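Local coordinates for protein RNA polymerase II subunit B1 CTD phosphatase RTR1 (Saccharomyces cerevisiae, PDB 5C2Y) that dephosphorylates the C-terminal domain repeats of the largest RNA polymerase II subunit, acting as an atypical zinc-containing phosphatase that regulates the polymerase during transcription, at residues F120-Q131 with K159-L167; D11-F20 with V33-L41. All coordinates share one frame; numbering follows the deposited sequence.

Contact 1. Residues F120-Q131 with K159-L167. With ZN (zinc ion), chain C; SO4 (sulfate ion), chain D.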
loop_
_atom_site.group_PDB
_atom_site.type_symbol
_atom_site.label_atom_id
_atom_site.label_comp_id
_atom_site.label_asym_id
_atom_site.label_seq_id
_atom_site.Cartn_x
_atom_site.Cartn_y
_atom_site.Cartn_z
ATOM N N PHE A 120 -10.036 -9.438 6.938
ATOM C CA PHE A 120 -9.055 -8.735 7.747
ATOM C C PHE A 120 -8.114 -7.897 6.878
ATOM O O PHE A 120 -7.944 -6.690 7.114
ATOM C CB PHE A 120 -8.250 -9.698 8.610
ATOM C CG PHE A 120 -7.247 -9.002 9.470
ATOM C CD1 PHE A 120 -7.663 -8.107 10.448
ATOM C CD2 PHE A 120 -5.885 -9.192 9.278
ATOM C CE1 PHE A 120 -6.738 -7.438 11.241
ATOM C CE2 PHE A 120 -4.961 -8.530 10.066
ATOM C CZ PHE A 120 -5.385 -7.648 11.047
ATOM N N HIS A 121 -7.532 -8.508 5.850
ATOM C CA HIS A 121 -6.663 -7.745 4.959
ATOM C C HIS A 121 -7.403 -6.736 4.067
ATOM O O HIS A 121 -6.832 -5.703 3.713
ATOM C CB HIS A 121 -5.825 -8.696 4.122
ATOM C CG HIS A 121 -4.595 -9.157 4.830
ATOM N ND1 HIS A 121 -3.813 -10.206 4.381
ATOM C CD2 HIS A 121 -4.017 -8.720 5.971
ATOM C CE1 HIS A 121 -2.813 -10.385 5.214
ATOM N NE2 HIS A 121 -2.907 -9.502 6.192
ATOM N N PHE A 122 -8.664 -7.007 3.718
ATOM C CA PHE A 122 -9.497 -5.984 3.085
ATOM C C PHE A 122 -9.542 -4.718 3.934
ATOM O O PHE A 122 -9.390 -3.609 3.424
ATOM C CB PHE A 122 -10.928 -6.486 2.850
ATOM C CG PHE A 122 -11.927 -5.378 2.670
ATOM C CD1 PHE A 122 -11.926 -4.606 1.532
ATOM C CD2 PHE A 122 -12.835 -5.076 3.665
ATOM C CE1 PHE A 122 -12.837 -3.557 1.376
ATOM C CE2 PHE A 122 -13.746 -4.027 3.519
ATOM C CZ PHE A 122 -13.742 -3.267 2.376
ATOM N N ARG A 123 -9.768 -4.894 5.234
ATOM C CA ARG A 123 -9.824 -3.789 6.191
ATOM C C ARG A 123 -8.509 -3.051 6.337
ATOM O O ARG A 123 -8.478 -1.824 6.326
ATOM C CB ARG A 123 -10.219 -4.298 7.553
ATOM C CG ARG A 123 -11.504 -5.063 7.582
ATOM C CD ARG A 123 -11.692 -5.587 8.982
ATOM N NE ARG A 123 -13.085 -5.527 9.379
ATOM C CZ ARG A 123 -13.511 -5.338 10.624
ATOM N NH1 ARG A 123 -12.640 -5.198 11.617
ATOM N NH2 ARG A 123 -14.825 -5.303 10.866
ATOM N N CYS A 124 -7.431 -3.800 6.529
ATOM C CA CYS A 124 -6.110 -3.208 6.583
ATOM C C CYS A 124 -5.820 -2.379 5.325
ATOM O O CYS A 124 -5.312 -1.256 5.407
ATOM C CB CYS A 124 -5.048 -4.298 6.767
ATOM S SG CYS A 124 -5.037 -5.016 8.415
ATOM N N SER A 125 -6.158 -2.922 4.164
ATOM C CA SER A 125 -5.881 -2.245 2.909
ATOM C C SER A 125 -6.686 -0.969 2.774
ATOM O O SER A 125 -6.201 0.021 2.226
ATOM C CB SER A 125 -6.179 -3.165 1.730
ATOM O OG SER A 125 -5.846 -2.546 0.502
ATOM N N GLN A 126 -7.915 -0.984 3.266
ATOM C CA GLN A 126 -8.804 0.152 3.073
ATOM C C GLN A 126 -8.558 1.236 4.123
ATOM O O GLN A 126 -8.618 2.431 3.825
ATOM C CB GLN A 126 -10.261 -0.326 3.087
ATOM C CG GLN A 126 -11.295 0.768 3.162
ATOM C CD GLN A 126 -12.640 0.333 2.619
ATOM O OE1 GLN A 126 -13.564 0.023 3.375
ATOM N NE2 GLN A 126 -12.760 0.313 1.296
ATOM N N PHE A 127 -8.284 0.805 5.352
ATOM C CA PHE A 127 -7.859 1.665 6.452
ATOM C C PHE A 127 -6.628 2.471 6.053
ATOM O O PHE A 127 -6.529 3.676 6.309
ATOM C CB PHE A 127 -7.569 0.792 7.665
ATOM C CG PHE A 127 -7.324 1.547 8.937
ATOM C CD1 PHE A 127 -6.038 1.959 9.287
ATOM C CD2 PHE A 127 -8.371 1.810 9.813
ATOM C CE1 PHE A 127 -5.810 2.641 10.478
ATOM C CE2 PHE A 127 -8.151 2.482 11.007
ATOM C CZ PHE A 127 -6.871 2.894 11.343
ATOM N N TYR A 128 -5.682 1.793 5.413
ATOM C CA TYR A 128 -4.482 2.428 4.869
ATOM C C TYR A 128 -4.827 3.437 3.789
ATOM O O TYR A 128 -4.428 4.592 3.859
ATOM C CB TYR A 128 -3.553 1.362 4.298
ATOM C CG TYR A 128 -2.251 1.849 3.711
ATOM C CD1 TYR A 128 -1.147 2.075 4.525
ATOM C CD2 TYR A 128 -2.109 2.038 2.339
ATOM C CE1 TYR A 128 0.057 2.508 3.991
ATOM C CE2 TYR A 128 -0.908 2.467 1.793
ATOM C CZ TYR A 128 0.170 2.699 2.622
ATOM O OH TYR A 128 1.369 3.116 2.088
ATOM N N GLN A 129 -5.591 2.996 2.799
ATOM C CA GLN A 129 -5.863 3.788 1.608
ATOM C C GLN A 129 -6.543 5.146 1.833
ATOM O O GLN A 129 -6.197 6.142 1.180
ATOM C CB GLN A 129 -6.720 2.976 0.658
ATOM C CG GLN A 129 -7.110 3.757 -0.585
ATOM C CD GLN A 129 -8.186 3.063 -1.372
ATOM O OE1 GLN A 129 -9.112 2.496 -0.792
ATOM N NE2 GLN A 129 -8.074 3.090 -2.695
ATOM N N VAL A 130 -7.516 5.189 2.740
ATOM C CA VAL A 130 -8.315 6.392 2.938
ATOM C C VAL A 130 -7.526 7.478 3.670
ATOM O O VAL A 130 -7.980 8.614 3.803
ATOM C CB VAL A 130 -9.600 6.073 3.724
ATOM C CG1 VAL A 130 -10.442 5.046 2.961
ATOM C CG2 VAL A 130 -9.245 5.551 5.098
ATOM N N GLN A 131 -6.340 7.129 4.148
ATOM C CA GLN A 131 -5.485 8.104 4.811
ATOM C C GLN A 131 -4.500 8.740 3.845
ATOM O O GLN A 131 -3.721 9.612 4.234
ATOM C CB GLN A 131 -4.699 7.459 5.935
ATOM C CG GLN A 131 -5.517 6.862 7.032
ATOM C CD GLN A 131 -4.624 6.250 8.087
ATOM O OE1 GLN A 131 -3.716 6.921 8.604
ATOM N NE2 GLN A 131 -4.842 4.962 8.392
ATOM N N LYS A 159 2.302 10.815 7.441
ATOM C CA LYS A 159 2.046 9.780 8.435
ATOM C C LYS A 159 0.855 8.936 8.023
ATOM O O LYS A 159 -0.187 9.466 7.611
ATOM C CB LYS A 159 1.788 10.400 9.814
ATOM C CG LYS A 159 1.518 9.400 10.926
ATOM C CD LYS A 159 1.694 10.039 12.300
ATOM C CE LYS A 159 1.622 8.979 13.386
ATOM N NZ LYS A 159 2.886 8.891 14.163
ATOM N N VAL A 160 1.040 7.622 8.123
ATOM C CA VAL A 160 -0.017 6.656 7.911
ATOM C C VAL A 160 -0.015 5.750 9.123
ATOM O O VAL A 160 1.043 5.313 9.552
ATOM C CB VAL A 160 0.191 5.833 6.617
ATOM C CG1 VAL A 160 -0.925 4.857 6.433
ATOM C CG2 VAL A 160 0.236 6.741 5.408
ATOM N N THR A 161 -1.187 5.512 9.701
ATOM C CA THR A 161 -1.337 4.572 10.804
ATOM C C THR A 161 -1.936 3.276 10.272
ATOM O O THR A 161 -2.978 3.299 9.618
ATOM C CB THR A 161 -2.261 5.120 11.920
ATOM O OG1 THR A 161 -1.653 6.247 12.567
ATOM C CG2 THR A 161 -2.540 4.055 12.939
ATOM N N LEU A 162 -1.303 2.145 10.541
ATOM C CA LEU A 162 -1.833 0.888 10.033
ATOM C C LEU A 162 -2.945 0.394 10.938
ATOM O O LEU A 162 -2.942 0.667 12.133
ATOM C CB LEU A 162 -0.737 -0.177 9.919
ATOM C CG LEU A 162 0.465 0.179 9.053
ATOM C CD1 LEU A 162 1.188 -1.083 8.658
ATOM C CD2 LEU A 162 0.022 0.961 7.832
ATOM N N PHE A 163 -3.892 -0.340 10.364
ATOM C CA PHE A 163 -5.029 -0.815 11.133
ATOM C C PHE A 163 -4.505 -1.676 12.253
ATOM O O PHE A 163 -4.935 -1.551 13.404
ATOM C CB PHE A 163 -6.005 -1.584 10.250
ATOM C CG PHE A 163 -7.222 -2.083 10.972
ATOM C CD1 PHE A 163 -7.818 -1.334 11.961
ATOM C CD2 PHE A 163 -7.795 -3.296 10.630
ATOM C CE1 PHE A 163 -8.950 -1.804 12.609
ATOM C CE2 PHE A 163 -8.922 -3.762 11.272
ATOM C CZ PHE A 163 -9.497 -3.019 12.256
ATOM N N GLU A 164 -3.530 -2.513 11.931
ATOM C CA GLU A 164 -3.043 -3.463 12.912
ATOM C C GLU A 164 -2.205 -2.772 13.988
ATOM O O GLU A 164 -1.913 -3.370 15.007
ATOM C CB GLU A 164 -2.265 -4.602 12.228
ATOM C CG GLU A 164 -1.159 -4.172 11.290
ATOM C CD GLU A 164 -1.629 -3.825 9.878
ATOM O OE1 GLU A 164 -1.183 -4.495 8.917
ATOM O OE2 GLU A 164 -2.411 -2.859 9.732
ATOM N N GLU A 165 -1.858 -1.502 13.792
ATOM C CA GLU A 165 -1.251 -0.719 14.867
ATOM C C GLU A 165 -2.302 -0.335 15.892
ATOM O O GLU A 165 -2.017 -0.259 17.080
ATOM C CB GLU A 165 -0.580 0.547 14.340
ATOM C CG GLU A 165 0.600 0.303 13.432
ATOM C CD GLU A 165 1.288 1.596 12.969
ATOM O OE1 GLU A 165 0.672 2.673 13.045
ATOM O OE2 GLU A 165 2.448 1.526 12.507
ATOM N N LEU A 166 -3.524 -0.068 15.442
ATOM C CA LEU A 166 -4.577 0.283 16.388
ATOM C C LEU A 166 -5.058 -0.947 17.160
ATOM O O LEU A 166 -5.253 -0.894 18.364
ATOM C CB LEU A 166 -5.753 0.964 15.679
ATOM C CG LEU A 166 -5.541 2.413 15.215
ATOM C CD1 LEU A 166 -6.874 3.027 14.861
ATOM C CD2 LEU A 166 -4.795 3.291 16.221
ATOM N N LEU A 167 -5.254 -2.057 16.465
ATOM C CA LEU A 167 -5.607 -3.303 17.124
ATOM C C LEU A 167 -4.662 -3.651 18.269
ATOM O O LEU A 167 -5.099 -3.921 19.386
ATOM C CB LEU A 167 -5.608 -4.435 16.108
ATOM C CG LEU A 167 -6.651 -4.275 15.015
ATOM C CD1 LEU A 167 -6.742 -5.578 14.269
ATOM C CD2 LEU A 167 -8.002 -3.888 15.615
HETATM ZN ZN ZN C . -3.766 -11.213 2.534
HETATM S S SO4 D . 5.611 6.192 12.682
HETATM O O1 SO4 D . 5.493 5.072 13.617
HETATM O O2 SO4 D . 4.282 6.597 12.232
HETATM O O3 SO4 D . 6.435 5.768 11.551
HETATM O O4 SO4 D . 6.266 7.328 13.325
#

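Contact 2. Residues D11-F20 with V33-L41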
loop_
_atom_site.group_PDB
_atom_site.type_symbol
_atom_site.label_atom_id
_atom_site.label_comp_id
_atom_site.label_asym_id
_atom_site.label_seq_id
_atom_site.Cartn_x
_atom_site.Cartn_y
_atom_site.Cartn_z
ATOM N N ASP A 11 15.217 -0.747 -0.962
ATOM C CA ASP A 11 14.853 -1.136 -2.329
ATOM C C ASP A 11 14.098 -0.025 -3.045
ATOM O O ASP A 11 14.357 0.270 -4.207
ATOM C CB ASP A 11 14.003 -2.402 -2.322
ATOM C CG ASP A 11 14.682 -3.547 -1.608
ATOM O OD1 ASP A 11 15.803 -3.342 -1.070
ATOM O OD2 ASP A 11 14.112 -4.662 -1.625
ATOM N N ILE A 12 13.165 0.586 -2.325
ATOM C CA ILE A 12 12.387 1.707 -2.824
ATOM C C ILE A 12 13.268 2.915 -3.140
ATOM O O ILE A 12 13.020 3.647 -4.102
ATOM C CB ILE A 12 11.313 2.091 -1.796
ATOM C CG1 ILE A 12 10.371 0.907 -1.609
ATOM C CG2 ILE A 12 10.546 3.288 -2.241
ATOM C CD1 ILE A 12 9.423 1.077 -0.508
ATOM N N LYS A 13 14.300 3.115 -2.324
ATOM C CA LYS A 13 15.173 4.269 -2.475
ATOM C C LYS A 13 16.143 4.036 -3.628
ATOM O O LYS A 13 16.442 4.959 -4.387
ATOM C CB LYS A 13 15.946 4.548 -1.180
ATOM C CG LYS A 13 15.181 5.265 -0.060
ATOM C CD LYS A 13 16.074 5.316 1.167
ATOM C CE LYS A 13 15.366 5.806 2.426
ATOM N NZ LYS A 13 16.061 5.261 3.647
ATOM N N GLU A 14 16.618 2.799 -3.760
ATOM C CA GLU A 14 17.597 2.442 -4.782
ATOM C C GLU A 14 16.961 2.244 -6.156
ATOM O O GLU A 14 17.490 2.710 -7.164
ATOM C CB GLU A 14 18.359 1.164 -4.382
ATOM C CG GLU A 14 19.494 1.380 -3.364
ATOM C CD GLU A 14 19.853 0.107 -2.578
ATOM O OE1 GLU A 14 19.208 -0.945 -2.820
ATOM O OE2 GLU A 14 20.767 0.166 -1.711
ATOM N N THR A 15 15.826 1.558 -6.192
ATOM C CA THR A 15 15.209 1.166 -7.452
ATOM C C THR A 15 14.409 2.307 -8.098
ATOM O O THR A 15 14.198 2.295 -9.306
ATOM C CB THR A 15 14.283 -0.057 -7.247
ATOM O OG1 THR A 15 14.928 -1.005 -6.380
ATOM C CG2 THR A 15 13.931 -0.724 -8.573
ATOM N N ALA A 16 13.984 3.301 -7.315
ATOM C CA ALA A 16 13.095 4.341 -7.848
ATOM C C ALA A 16 13.577 5.770 -7.650
ATOM O O ALA A 16 13.290 6.647 -8.463
ATOM C CB ALA A 16 11.705 4.204 -7.228
ATOM N N LEU A 17 14.274 6.016 -6.552
ATOM C CA LEU A 17 14.499 7.381 -6.120
ATOM C C LEU A 17 15.849 7.936 -6.545
ATOM O O LEU A 17 15.999 9.152 -6.670
ATOM C CB LEU A 17 14.365 7.474 -4.605
ATOM C CG LEU A 17 13.000 7.098 -4.053
ATOM C CD1 LEU A 17 12.971 7.325 -2.547
ATOM C CD2 LEU A 17 11.930 7.910 -4.774
ATOM N N ILE A 18 16.822 7.052 -6.750
ATOM C CA ILE A 18 18.183 7.462 -7.100
ATOM C C ILE A 18 18.281 8.553 -8.189
ATOM O O ILE A 18 18.961 9.565 -7.992
ATOM C CB ILE A 18 19.024 6.246 -7.555
ATOM C CG1 ILE A 18 19.431 5.388 -6.362
ATOM C CG2 ILE A 18 20.270 6.701 -8.301
ATOM C CD1 ILE A 18 20.230 4.160 -6.769
ATOM N N PRO A 19 17.587 8.378 -9.328
ATOM C CA PRO A 19 17.889 9.335 -10.400
ATOM C C PRO A 19 17.312 10.742 -10.232
ATOM O O PRO A 19 17.363 11.506 -11.193
ATOM C CB PRO A 19 17.264 8.673 -11.632
ATOM C CG PRO A 19 17.028 7.234 -11.233
ATOM C CD PRO A 19 16.687 7.310 -9.797
ATOM N N PHE A 20 16.762 11.091 -9.077
ATOM C CA PHE A 20 16.142 12.408 -8.946
ATOM C C PHE A 20 16.528 13.117 -7.649
ATOM O O PHE A 20 15.775 13.961 -7.144
ATOM C CB PHE A 20 14.618 12.305 -9.028
ATOM C CG PHE A 20 14.116 11.405 -10.129
ATOM C CD1 PHE A 20 13.884 11.901 -11.404
ATOM C CD2 PHE A 20 13.847 10.065 -9.878
ATOM C CE1 PHE A 20 13.403 11.078 -12.402
ATOM C CE2 PHE A 20 13.366 9.241 -10.877
ATOM C CZ PHE A 20 13.140 9.749 -12.137
ATOM N N VAL A 33 7.409 8.256 -13.470
ATOM C CA VAL A 33 8.446 7.229 -13.475
ATOM C C VAL A 33 8.646 6.631 -12.079
ATOM O O VAL A 33 8.632 5.416 -11.907
ATOM C CB VAL A 33 9.789 7.777 -14.000
ATOM C CG1 VAL A 33 10.901 6.736 -13.829
ATOM C CG2 VAL A 33 9.661 8.149 -15.456
ATOM N N ILE A 34 8.812 7.497 -11.088
ATOM C CA ILE A 34 8.922 7.065 -9.699
ATOM C C ILE A 34 7.761 6.161 -9.321
ATOM O O ILE A 34 7.957 5.084 -8.757
ATOM C CB ILE A 34 8.975 8.278 -8.743
ATOM C CG1 ILE A 34 10.375 8.890 -8.759
ATOM C CG2 ILE A 34 8.582 7.878 -7.319
ATOM C CD1 ILE A 34 10.434 10.272 -8.206
ATOM N N THR A 35 6.554 6.585 -9.670
ATOM C CA THR A 35 5.359 5.810 -9.342
ATOM C C THR A 35 5.423 4.385 -9.889
ATOM O O THR A 35 5.355 3.425 -9.110
ATOM C CB THR A 35 4.083 6.502 -9.854
ATOM O OG1 THR A 35 4.000 7.818 -9.291
ATOM C CG2 THR A 35 2.848 5.713 -9.464
ATOM N N LEU A 36 5.582 4.232 -11.203
ATOM C CA LEU A 36 5.552 2.885 -11.798
ATOM C C LEU A 36 6.746 2.064 -11.352
ATOM O O LEU A 36 6.744 0.832 -11.445
ATOM C CB LEU A 36 5.513 2.939 -13.323
ATOM C CG LEU A 36 4.307 3.650 -13.939
ATOM C CD1 LEU A 36 4.465 3.699 -15.441
ATOM C CD2 LEU A 36 2.980 2.993 -13.551
ATOM N N GLU A 37 7.768 2.740 -10.850
ATOM C CA GLU A 37 8.912 2.013 -10.334
ATOM C C GLU A 37 8.606 1.352 -9.002
ATOM O O GLU A 37 9.000 0.210 -8.776
ATOM C CB GLU A 37 10.131 2.930 -10.204
ATOM C CG GLU A 37 10.914 3.046 -11.504
ATOM C CD GLU A 37 11.486 1.709 -11.967
ATOM O OE1 GLU A 37 11.551 0.769 -11.153
ATOM O OE2 GLU A 37 11.859 1.586 -13.149
ATOM N N ILE A 38 7.913 2.070 -8.120
ATOM C CA ILE A 38 7.462 1.485 -6.849
ATOM C C ILE A 38 6.462 0.347 -7.083
ATOM O O ILE A 38 6.628 -0.754 -6.566
ATOM C CB ILE A 38 6.822 2.546 -5.943
ATOM C CG1 ILE A 38 7.867 3.579 -5.530
ATOM C CG2 ILE A 38 6.255 1.902 -4.717
ATOM C CD1 ILE A 38 7.277 4.828 -4.999
ATOM N N ILE A 39 5.431 0.621 -7.880
ATOM C CA ILE A 39 4.428 -0.386 -8.215
ATOM C C ILE A 39 5.046 -1.582 -8.932
ATOM O O ILE A 39 4.600 -2.716 -8.749
ATOM C CB ILE A 39 3.312 0.218 -9.068
ATOM C CG1 ILE A 39 2.568 1.271 -8.247
ATOM C CG2 ILE A 39 2.355 -0.854 -9.536
ATOM C CD1 ILE A 39 1.363 1.810 -8.919
ATOM N N GLY A 40 6.086 -1.342 -9.729
ATOM C CA GLY A 40 6.834 -2.439 -10.306
ATOM C C GLY A 40 7.411 -3.299 -9.194
ATOM O O GLY A 40 7.480 -4.517 -9.288
ATOM N N LEU A 41 7.820 -2.656 -8.114
ATOM C CA LEU A 41 8.443 -3.349 -6.996
ATOM C C LEU A 41 7.425 -4.129 -6.152
ATOM O O LEU A 41 7.735 -5.186 -5.591
ATOM C CB LEU A 41 9.185 -2.336 -6.127
ATOM C CG LEU A 41 10.571 -2.654 -5.577
ATOM C CD1 LEU A 41 11.577 -2.713 -6.685
ATOM C CD2 LEU A 41 10.955 -1.575 -4.597
#

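Contact 1. Residues F120-Q131 with K159-L167
Gln131 meets the backbone of Thr161 with both ends of its amide. Its OE1 accepts a hydrogen bond from Thr161 N at 3.1 Å, nearly straight (177°), while its NE2 gives to Thr161 O at 2.8 Å, arriving on a lone pair in the carbonyl plane. NE2 also donates to Phe127 O from above that carbonyl's plane, and three bonds thus fix the rotation of the amide.

Helix 119-129, part of a predicted RTR1-type zinc finger, supplies His121 to the zinc site with Cys78, Cys83 and Cys117. It receives Phe163, the first residue of helix 163-170, as a knob in a hole lined by Phe120, Arg123, Cys124 and Phe127. With CG anti to the backbone N (chi1 -179°), the Phe163 ring reaches across to this helix, where Cys124 SG and Arg123 NH1 lie at its edge. Phe163 CA sits over a face of the Phe127 ring, 3.8 Å from its centroid, a CH-pi contact; the two rings themselves are inclined by 36°. Among the buried residues, Val160 CG1 touches Tyr128 CD1 at 3.4 Å, Leu162 CD2 meets the same ring at its edge, and Tyr128 OH continues to Leu53 O.

Contact 2. Residues D11-F20 with V33-L41
Ala16 and Glu37 bring their CB atoms within 3.6 Å of each other where helix 9-17 crosses helix 28-42, a pair of consecutive helices in an all-helical fold. The short segments run at 133° to one another, about midway between perpendicular and antiparallel, and their axes approach to 8.7 Å; the small Ala16 side chain suits this close passage.

The contact is largely apolar, and no hydrogen bond spans it. At one end Leu41 divides its two methyls: CD2 lies against the backbone of Asp11 and Ile12 and against Ile12 CG1, and CD1 packs on Thr15 CG2 at 3.6 Å. Ile12 CG2 and Ala16 CB both approach Ile38 CG1, while Leu56 of helix 50-56 touches Ile12 and Ile38 alike. At the other end Phe20 and Ile34 run alongside one another, pointing opposite ways, with Phe20 CE2 3.7 Å from Ile34 CG1; Val33 CG1 comes to the edge of the same ring. An alanine in place of Phe20 would probably leave Ile34 CG1 and CD1 without their aromatic neighbour and open a gap beside Val33.

The one side-chain hydrogen bond with both partners inside these segments lies within 11-20. Thr15 has OG1 beside its own backbone N (chi1 -42°), which swings the hydroxyl back along the helix and leaves CG2 for Leu41. Asp11 O therefore accepts two bonds from one residue, Thr15 N and Thr15 OG1 arriving one from above and one from below the carbonyl plane, the hydroxyl at 2.6 Å.

Along the chain the two contacts come in series: contact 2 closes within the first 41 residues, before contact 1 opens at residue 120. Their centres are 23 Å apart, on opposite sides of the chain's centre, and their nearest atoms remain about 8 Å from each other. They share no helix, but helix 50-56 borders both, carrying side chains that touch residues of each contact, and helix 62-74 packs on other faces of helices 28-42 and 119-129. Contact 2 pairs the N-terminal helices away from the zinc, whereas contact 1 joins the zinc-bearing helix 119-129 to the C-terminal part of the chain. Rtr1 thus illustrates how helices between two separate interfaces can link them within one all-helical fold.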